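Side-chain contacts in OxsB protein (Bacillus megaterium, PDB 5UL3), which uses a [4Fe-4S] cluster, cobalamin and S-adenosylmethionine to contract the sugar ring of dAMP oxidatively to an oxetane aldehyde in oxetanocin A biosynthesis: residues 160-165 and 292-297; 279-282 and 286-289; 497-502 and 534-539. One frame throughout, in Å; residues are numbered along the deposited sequence.

Interaction 1: residues 160-165 and 292-297; sequences MQVGTT and LDILGE
Val162 O and Glu297 OE1 are joined through one water molecule that donates a hydrogen bond to each. The water oxygen lies 2.7 Å from Val162 O and closer still, at 2.5 Å, to Glu297 OE1, so two acceptors, a backbone carbonyl and a carboxylate that could not bond each other directly, share one donor. Glu297 reaches the water because its chain bends at CB-CG (chi2 -60°), which turns the carboxylate back toward the water near Val162 O. The rest of the contact is apolar. The isopropyl group of Val162 lies against the root of Glu297, the two side chains running roughly at right angles, with Val162 CG1 3.8 Å from Glu297 CB and Val162 CG2 4.0 Å from the same carbon. Val162 CG1 also reaches Ile294 CG2 at 4.0 Å, and so touches the Leu292-Leu295 turn as well as Glu297 in helix 295-300.

Segment 160-165 follows strand 154-159, an edge strand of the Rossmann sheet that houses cobalamin, whereas segment 292-297 belongs to the connection running on to strand 305-311 of the radical SAM barrel. Gln161, next to Val162, points elsewhere: its NE2 is hydrogen-bonded to Arg135 O and its OE1 makes a weak hydrogen bond to the cobalamin. Lys300 adds a long, weak ion pair to Glu297 OE1. Since no hydrogen bond runs directly between the segments, this join of Rossmann loop and helix start rests on the packing of Val162 and on one water, which is probably exchangeable.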
loop_
_atom_site.group_PDB
_atom_site.type_symbol
_atom_site.label_atom_id
_atom_site.label_comp_id
_atom_site.label_asym_id
_atom_site.label_seq_id
_atom_site.Cartn_x
_atom_site.Cartn_y
_atom_site.Cartn_z
ATOM N N MET A 160 13.387 -6.667 6.557
ATOM C CA MET A 160 12.899 -7.536 7.630
ATOM C C MET A 160 11.683 -8.356 7.226
ATOM O O MET A 160 11.351 -9.315 7.935
ATOM C CB MET A 160 12.554 -6.709 8.866
ATOM C CG MET A 160 13.772 -6.079 9.524
ATOM S SD MET A 160 13.325 -5.275 11.059
ATOM C CE MET A 160 13.080 -6.728 12.119
ATOM N N GLN A 161 11.019 -8.034 6.110
ATOM C CA GLN A 161 9.874 -8.843 5.693
ATOM C C GLN A 161 10.264 -10.285 5.437
ATOM O O GLN A 161 9.427 -11.183 5.590
ATOM C CB GLN A 161 9.243 -8.305 4.420
ATOM C CG GLN A 161 8.488 -7.014 4.535
ATOM C CD GLN A 161 7.805 -6.720 3.209
ATOM O OE1 GLN A 161 6.608 -6.943 3.054
ATOM N NE2 GLN A 161 8.581 -6.290 2.229
ATOM N N VAL A 162 11.486 -10.530 4.993
ATOM C CA VAL A 162 11.912 -11.880 4.644
ATOM C C VAL A 162 12.669 -12.537 5.800
ATOM O O VAL A 162 13.436 -13.477 5.584
ATOM C CB VAL A 162 12.728 -11.911 3.336
ATOM C CG1 VAL A 162 11.871 -11.430 2.147
ATOM C CG2 VAL A 162 14.019 -11.086 3.446
ATOM N N GLY A 163 12.477 -12.041 7.020
ATOM C CA GLY A 163 12.951 -12.699 8.213
ATOM C C GLY A 163 14.245 -12.186 8.795
ATOM O O GLY A 163 14.658 -12.676 9.851
ATOM N N THR A 164 14.902 -11.220 8.156
ATOM C CA THR A 164 16.152 -10.691 8.688
ATOM C C THR A 164 15.925 -10.089 10.068
ATOM O O THR A 164 15.067 -9.221 10.247
ATOM C CB THR A 164 16.730 -9.635 7.732
ATOM O OG1 THR A 164 16.720 -10.159 6.395
ATOM C CG2 THR A 164 18.169 -9.295 8.132
ATOM N N THR A 165 16.700 -10.553 11.049
ATOM C CA THR A 165 16.540 -10.115 12.429
ATOM C C THR A 165 17.343 -8.851 12.718
ATOM O O THR A 165 18.249 -8.476 11.971
ATOM C CB THR A 165 16.989 -11.210 13.400
ATOM O OG1 THR A 165 18.390 -11.444 13.214
ATOM C CG2 THR A 165 16.217 -12.504 13.151
ATOM N N LEU A 292 15.249 -4.965 -7.413
ATOM C CA LEU A 292 14.667 -6.295 -7.219
ATOM C C LEU A 292 15.569 -7.228 -6.409
ATOM O O LEU A 292 15.345 -8.452 -6.404
ATOM C CB LEU A 292 14.316 -6.916 -8.573
ATOM C CG LEU A 292 13.313 -6.093 -9.394
ATOM C CD1 LEU A 292 13.118 -6.662 -10.795
ATOM C CD2 LEU A 292 11.968 -5.991 -8.672
ATOM N N ASP A 293 16.533 -6.663 -5.669
ATOM C CA ASP A 293 17.476 -7.442 -4.859
ATOM C C ASP A 293 16.782 -8.458 -3.948
ATOM O O ASP A 293 17.300 -9.560 -3.722
ATOM C CB ASP A 293 18.312 -6.517 -3.974
ATOM C CG ASP A 293 19.109 -5.473 -4.768
ATOM O OD1 ASP A 293 18.693 -5.096 -5.881
ATOM O OD2 ASP A 293 20.150 -5.046 -4.243
ATOM N N ILE A 294 15.640 -8.078 -3.367
ATOM C CA ILE A 294 14.964 -8.908 -2.365
ATOM C C ILE A 294 13.977 -9.881 -2.990
ATOM O O ILE A 294 13.429 -10.742 -2.283
ATOM C CB ILE A 294 14.255 -7.997 -1.336
ATOM C CG1 ILE A 294 15.192 -6.884 -0.854
ATOM C CG2 ILE A 294 13.790 -8.779 -0.098
ATOM C CD1 ILE A 294 16.427 -7.376 -0.093
ATOM N N LEU A 295 13.768 -9.809 -4.303
ATOM C CA LEU A 295 12.660 -10.525 -4.921
ATOM C C LEU A 295 12.788 -12.040 -4.731
ATOM O O LEU A 295 11.796 -12.716 -4.418
ATOM C CB LEU A 295 12.574 -10.167 -6.405
ATOM C CG LEU A 295 11.335 -10.755 -7.088
ATOM C CD1 LEU A 295 10.071 -10.253 -6.392
ATOM C CD2 LEU A 295 11.304 -10.436 -8.578
ATOM N N GLY A 296 13.998 -12.584 -4.906
ATOM C CA GLY A 296 14.198 -14.019 -4.700
ATOM C C GLY A 296 13.745 -14.492 -3.331
ATOM O O GLY A 296 13.060 -15.511 -3.212
ATOM N N GLU A 297 14.085 -13.744 -2.284
ATOM C CA GLU A 297 13.636 -14.117 -0.950
ATOM C C GLU A 297 12.138 -13.895 -0.785
ATOM O O GLU A 297 11.466 -14.669 -0.097
ATOM C CB GLU A 297 14.420 -13.341 0.107
ATOM C CG GLU A 297 15.869 -13.810 0.225
ATOM C CD GLU A 297 15.963 -15.287 0.618
ATOM O OE1 GLU A 297 15.440 -15.646 1.697
ATOM O OE2 GLU A 297 16.533 -16.086 -0.160
HETATM O O HOH W 1 15.241 -14.523 3.880
#

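Interaction 2: residues 279-282 and 286-289; sequences ETVN and EVPT
The single-turn helix 283-286, set between the end of the cobalamin-binding Rossmann domain and the approach to the radical SAM barrel, is closed by a bond from its last residue back to its N-cap residue. Glu286 N donates to Asn282 O over 3.1 Å, the i to i+4 spacing of an alpha-helical turn. The nitrogen lies nearly on the extension of the carbonyl bond (C=O...N 169°), although the N-H itself is bent to 144°. Asn282 occupies the N-cap position, but its side chain makes no capping bond. With CG anti to the backbone N, it instead crosses the Glu286 chain at about a right angle, the carboxylate lying against CB and ND2, and ND2 makes a weak hydrogen bond of 3.4 Å to Glu286 OE2. Amide and carboxylate planes are 62° apart, so the two groups are not laid flat on one another.

Stronger polar support comes from around the pair: ND2 is also bonded to Glu285 OE1, while the hydroxyl of Tyr243 engages both Glu286 OE1 and the backbone N of Asn282. Tyr243 thereby ties the N-cap residue and the last residue of the turn to the start of helix 242-252, beside the cobalamin-binding Glu242. Val281 and Val287, both buried, each touch Glu242, and their side chains meet at about a right angle, Val281 CG1 lying 3.9 Å from Val287 CG2.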
loop_
_atom_site.group_PDB
_atom_site.type_symbol
_atom_site.label_atom_id
_atom_site.label_comp_id
_atom_site.label_asym_id
_atom_site.label_seq_id
_atom_site.Cartn_x
_atom_site.Cartn_y
_atom_site.Cartn_z
ATOM N N GLU A 279 11.568 19.561 -2.538
ATOM C CA GLU A 279 11.137 19.722 -3.920
ATOM C C GLU A 279 10.502 18.411 -4.373
ATOM O O GLU A 279 11.135 17.351 -4.299
ATOM C CB GLU A 279 12.326 20.101 -4.798
ATOM C CG GLU A 279 12.059 20.078 -6.295
ATOM C CD GLU A 279 13.344 20.040 -7.119
ATOM O OE1 GLU A 279 14.444 20.217 -6.549
ATOM O OE2 GLU A 279 13.252 19.812 -8.339
ATOM N N THR A 280 9.250 18.470 -4.819
ATOM C CA THR A 280 8.575 17.241 -5.223
ATOM C C THR A 280 9.334 16.543 -6.352
ATOM O O THR A 280 9.805 17.175 -7.307
ATOM C CB THR A 280 7.140 17.546 -5.635
ATOM O OG1 THR A 280 6.449 18.064 -4.490
ATOM C CG2 THR A 280 6.444 16.259 -6.098
ATOM N N VAL A 281 9.476 15.221 -6.223
ATOM C CA VAL A 281 10.315 14.470 -7.154
ATOM C C VAL A 281 9.698 14.453 -8.550
ATOM O O VAL A 281 8.478 14.339 -8.719
ATOM C CB VAL A 281 10.536 13.044 -6.615
ATOM C CG1 VAL A 281 11.204 12.149 -7.681
ATOM C CG2 VAL A 281 11.409 13.100 -5.359
ATOM N N ASN A 282 10.548 14.571 -9.570
ATOM C CA ASN A 282 10.104 14.432 -10.954
ATOM C C ASN A 282 9.903 12.938 -11.231
ATOM O O ASN A 282 10.715 12.268 -11.877
ATOM C CB ASN A 282 11.122 15.075 -11.891
ATOM C CG ASN A 282 10.727 14.961 -13.337
ATOM O OD1 ASN A 282 9.584 14.630 -13.655
ATOM N ND2 ASN A 282 11.674 15.245 -14.233
ATOM N N GLU A 286 12.305 10.189 -13.465
ATOM C CA GLU A 286 13.541 9.993 -12.724
ATOM C C GLU A 286 13.526 8.765 -11.829
ATOM O O GLU A 286 14.584 8.388 -11.332
ATOM C CB GLU A 286 13.866 11.226 -11.886
ATOM C CG GLU A 286 14.132 12.437 -12.797
ATOM C CD GLU A 286 14.585 13.667 -12.043
ATOM O OE1 GLU A 286 14.853 13.568 -10.833
ATOM O OE2 GLU A 286 14.666 14.739 -12.674
ATOM N N VAL A 287 12.373 8.149 -11.595
ATOM C CA VAL A 287 12.300 7.015 -10.682
ATOM C C VAL A 287 12.058 5.766 -11.529
ATOM O O VAL A 287 10.967 5.600 -12.107
ATOM C CB VAL A 287 11.215 7.200 -9.612
ATOM C CG1 VAL A 287 11.170 5.990 -8.704
ATOM C CG2 VAL A 287 11.523 8.440 -8.766
ATOM N N PRO A 288 13.055 4.887 -11.670
ATOM C CA PRO A 288 12.895 3.716 -12.539
ATOM C C PRO A 288 12.291 2.543 -11.784
ATOM O O PRO A 288 11.915 2.664 -10.614
ATOM C CB PRO A 288 14.339 3.407 -12.968
ATOM C CG PRO A 288 15.131 3.744 -11.703
ATOM C CD PRO A 288 14.386 4.920 -11.033
ATOM N N THR A 289 12.197 1.400 -12.465
ATOM C CA THR A 289 11.817 0.116 -11.870
ATOM C C THR A 289 12.372 -0.036 -10.458
ATOM O O THR A 289 13.569 0.177 -10.258
ATOM C CB THR A 289 12.350 -1.022 -12.749
ATOM O OG1 THR A 289 11.930 -0.821 -14.105
ATOM C CG2 THR A 289 11.868 -2.404 -12.221
#

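Interaction 3: residues 497-502 and 534-539; sequences DALMKP and YTIVSY
Leu499 spreads its two methyl groups over neighbouring residues of the facing loop, CD1 against Thr535 and CD2 against Ile536. The nearest approach is Leu499 CD1 to Thr535 OG1 at 3.5 Å, a van der Waals touch between a methyl and a hydroxyl oxygen. The same methyl lies 4.0 Å from Ile536 CG2. On the other branch, Leu499 CD2 packs on Ile536 CD1 at 3.7 Å, methyl on methyl, and the leucine slides past both partners in an antiparallel sense. Ile536 presents two carbons to one leucine: with CG1 between the backbone N and the carbonyl carbon (chi1 62°) and the chain extended beyond it (chi2 163°), CD1 reaches one methyl of Leu499 while CG2 lies by the other.

Both segments belong to the radical SAM part of the chain, beyond strand 470-473, the last parallel strand of the partial TIM barrel sheet, and Leu499, which is buried, joins the loop after helix 484-493 to the one after helix 521-527. The loop around Ile536 is bonded to that strand, since Ile536 and Ser538 both make backbone hydrogen bonds with Ile471, and the side chain of Ile536 also rests on Leu469 and Ile471. Helix 620-648, from the C-terminal part of the chain, also meets segment 534-539: Tyr534 stacks on the ring of His638, and Arg634 NH1 is hydrogen-bonded to Val537 O. Thr535 OG1 is hydrogen-bonded to Pro532 O, three residues earlier, so Leu499 CD1 abuts an oxygen already engaged.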
loop_
_atom_site.group_PDB
_atom_site.type_symbol
_atom_site.label_atom_id
_atom_site.label_comp_id
_atom_site.label_asym_id
_atom_site.label_seq_id
_atom_site.Cartn_x
_atom_site.Cartn_y
_atom_site.Cartn_z
ATOM N N ASP A 497 -29.576 -3.587 -5.364
ATOM C CA ASP A 497 -29.578 -3.113 -6.742
ATOM C C ASP A 497 -28.263 -2.452 -7.128
ATOM O O ASP A 497 -28.223 -1.664 -8.078
ATOM C CB ASP A 497 -30.744 -2.154 -6.970
ATOM C CG ASP A 497 -30.641 -0.906 -6.125
ATOM O OD1 ASP A 497 -29.969 -0.948 -5.073
ATOM O OD2 ASP A 497 -31.243 0.119 -6.509
ATOM N N ALA A 498 -27.183 -2.764 -6.417
ATOM C CA ALA A 498 -25.875 -2.193 -6.701
ATOM C C ALA A 498 -24.938 -3.194 -7.357
ATOM O O ALA A 498 -24.320 -2.890 -8.377
ATOM C CB ALA A 498 -25.239 -1.657 -5.406
ATOM N N LEU A 499 -24.831 -4.404 -6.819
ATOM C CA LEU A 499 -23.844 -5.350 -7.331
ATOM C C LEU A 499 -24.415 -6.106 -8.526
ATOM O O LEU A 499 -25.437 -6.794 -8.409
ATOM C CB LEU A 499 -23.405 -6.308 -6.222
ATOM C CG LEU A 499 -22.886 -5.615 -4.952
ATOM C CD1 LEU A 499 -22.515 -6.627 -3.872
ATOM C CD2 LEU A 499 -21.693 -4.706 -5.276
ATOM N N MET A 500 -23.758 -5.967 -9.674
ATOM C CA MET A 500 -24.179 -6.588 -10.921
ATOM C C MET A 500 -23.308 -7.795 -11.232
ATOM O O MET A 500 -22.111 -7.820 -10.929
ATOM C CB MET A 500 -24.091 -5.608 -12.094
ATOM C CG MET A 500 -24.951 -4.365 -11.960
ATOM S SD MET A 500 -26.722 -4.715 -12.061
ATOM C CE MET A 500 -27.176 -4.390 -10.376
ATOM N N LYS A 501 -23.923 -8.797 -11.857
ATOM C CA LYS A 501 -23.158 -9.863 -12.464
ATOM C C LYS A 501 -22.354 -9.297 -13.624
ATOM O O LYS A 501 -22.706 -8.250 -14.170
ATOM C CB LYS A 501 -24.076 -10.962 -12.990
ATOM C CG LYS A 501 -24.885 -11.682 -11.943
ATOM C CD LYS A 501 -25.853 -12.647 -12.623
ATOM C CE LYS A 501 -26.465 -13.619 -11.628
ATOM N NZ LYS A 501 -27.498 -14.478 -12.267
ATOM N N PRO A 502 -21.273 -9.969 -14.023
ATOM C CA PRO A 502 -20.585 -9.575 -15.261
ATOM C C PRO A 502 -21.558 -9.623 -16.424
ATOM O O PRO A 502 -22.201 -10.642 -16.675
ATOM C CB PRO A 502 -19.472 -10.626 -15.406
ATOM C CG PRO A 502 -19.229 -11.104 -14.006
ATOM C CD PRO A 502 -20.576 -11.068 -13.329
ATOM N N TYR A 534 -23.175 -4.829 1.704
ATOM C CA TYR A 534 -22.275 -5.158 2.810
ATOM C C TYR A 534 -21.428 -6.392 2.523
ATOM O O TYR A 534 -20.386 -6.563 3.165
ATOM C CB TYR A 534 -23.033 -5.335 4.135
ATOM C CG TYR A 534 -24.032 -6.475 4.218
ATOM C CD1 TYR A 534 -23.614 -7.803 4.313
ATOM C CD2 TYR A 534 -25.399 -6.213 4.286
ATOM C CE1 TYR A 534 -24.546 -8.852 4.414
ATOM C CE2 TYR A 534 -26.339 -7.260 4.400
ATOM C CZ TYR A 534 -25.902 -8.567 4.450
ATOM O OH TYR A 534 -26.834 -9.588 4.548
ATOM N N THR A 535 -21.810 -7.222 1.546
ATOM C CA THR A 535 -20.996 -8.394 1.233
ATOM C C THR A 535 -19.614 -8.034 0.684
ATOM O O THR A 535 -18.723 -8.882 0.716
ATOM C CB THR A 535 -21.726 -9.327 0.239
ATOM O OG1 THR A 535 -21.982 -8.651 -1.008
ATOM C CG2 THR A 535 -23.050 -9.836 0.823
ATOM N N ILE A 536 -19.390 -6.810 0.199
ATOM C CA ILE A 536 -18.072 -6.441 -0.317
ATOM C C ILE A 536 -17.352 -5.424 0.579
ATOM O O ILE A 536 -16.323 -4.859 0.170
ATOM C CB ILE A 536 -18.154 -5.943 -1.770
ATOM C CG1 ILE A 536 -19.020 -4.681 -1.861
ATOM C CG2 ILE A 536 -18.712 -7.035 -2.681
ATOM C CD1 ILE A 536 -18.811 -3.904 -3.150
ATOM N N VAL A 537 -17.843 -5.203 1.801
ATOM C CA VAL A 537 -17.183 -4.303 2.737
ATOM C C VAL A 537 -15.902 -4.951 3.229
ATOM O O VAL A 537 -15.902 -6.115 3.638
ATOM C CB VAL A 537 -18.120 -3.956 3.906
ATOM C CG1 VAL A 537 -17.333 -3.329 5.054
ATOM C CG2 VAL A 537 -19.209 -3.000 3.430
ATOM N N SER A 538 -14.804 -4.193 3.180
ATOM C CA SER A 538 -13.494 -4.720 3.549
ATOM C C SER A 538 -13.429 -5.079 5.028
ATOM O O SER A 538 -12.869 -6.119 5.399
ATOM C CB SER A 538 -12.413 -3.696 3.196
ATOM O OG SER A 538 -11.139 -4.114 3.647
ATOM N N TYR A 539 -13.997 -4.236 5.889
ATOM C CA TYR A 539 -13.931 -4.430 7.334
ATOM C C TYR A 539 -15.271 -4.007 7.909
ATOM O O TYR A 539 -15.628 -2.825 7.846
ATOM C CB TYR A 539 -12.791 -3.624 7.954
ATOM C CG TYR A 539 -12.540 -3.907 9.421
ATOM C CD1 TYR A 539 -13.332 -3.327 10.410
ATOM C CD2 TYR A 539 -11.501 -4.733 9.818
ATOM C CE1 TYR A 539 -13.101 -3.566 11.742
ATOM C CE2 TYR A 539 -11.263 -4.984 11.162
ATOM C CZ TYR A 539 -12.064 -4.393 12.117
ATOM O OH TYR A 539 -11.831 -4.632 13.452
#

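None of the three contacts is wholly buried: interaction 1 lies at the surface, while interactions 2 and 3 are each partly buried. Interaction 2 lies in the connection between the cobalamin domain and the barrel, and interaction 1 holds a later part of it against a Rossmann loop; just two residues separate 286-289 from 292-297, although the centres are about 24 Å apart. Interaction 3 lies across the chain's centre, in the radical SAM part. Chemistry differs with place: interaction 1 pairs aliphatic packing with a water bridge, interaction 2 has one sound backbone bond, one weak side-chain bond and a buried valine pair, and interaction 3 relies on van der Waals contacts between loops.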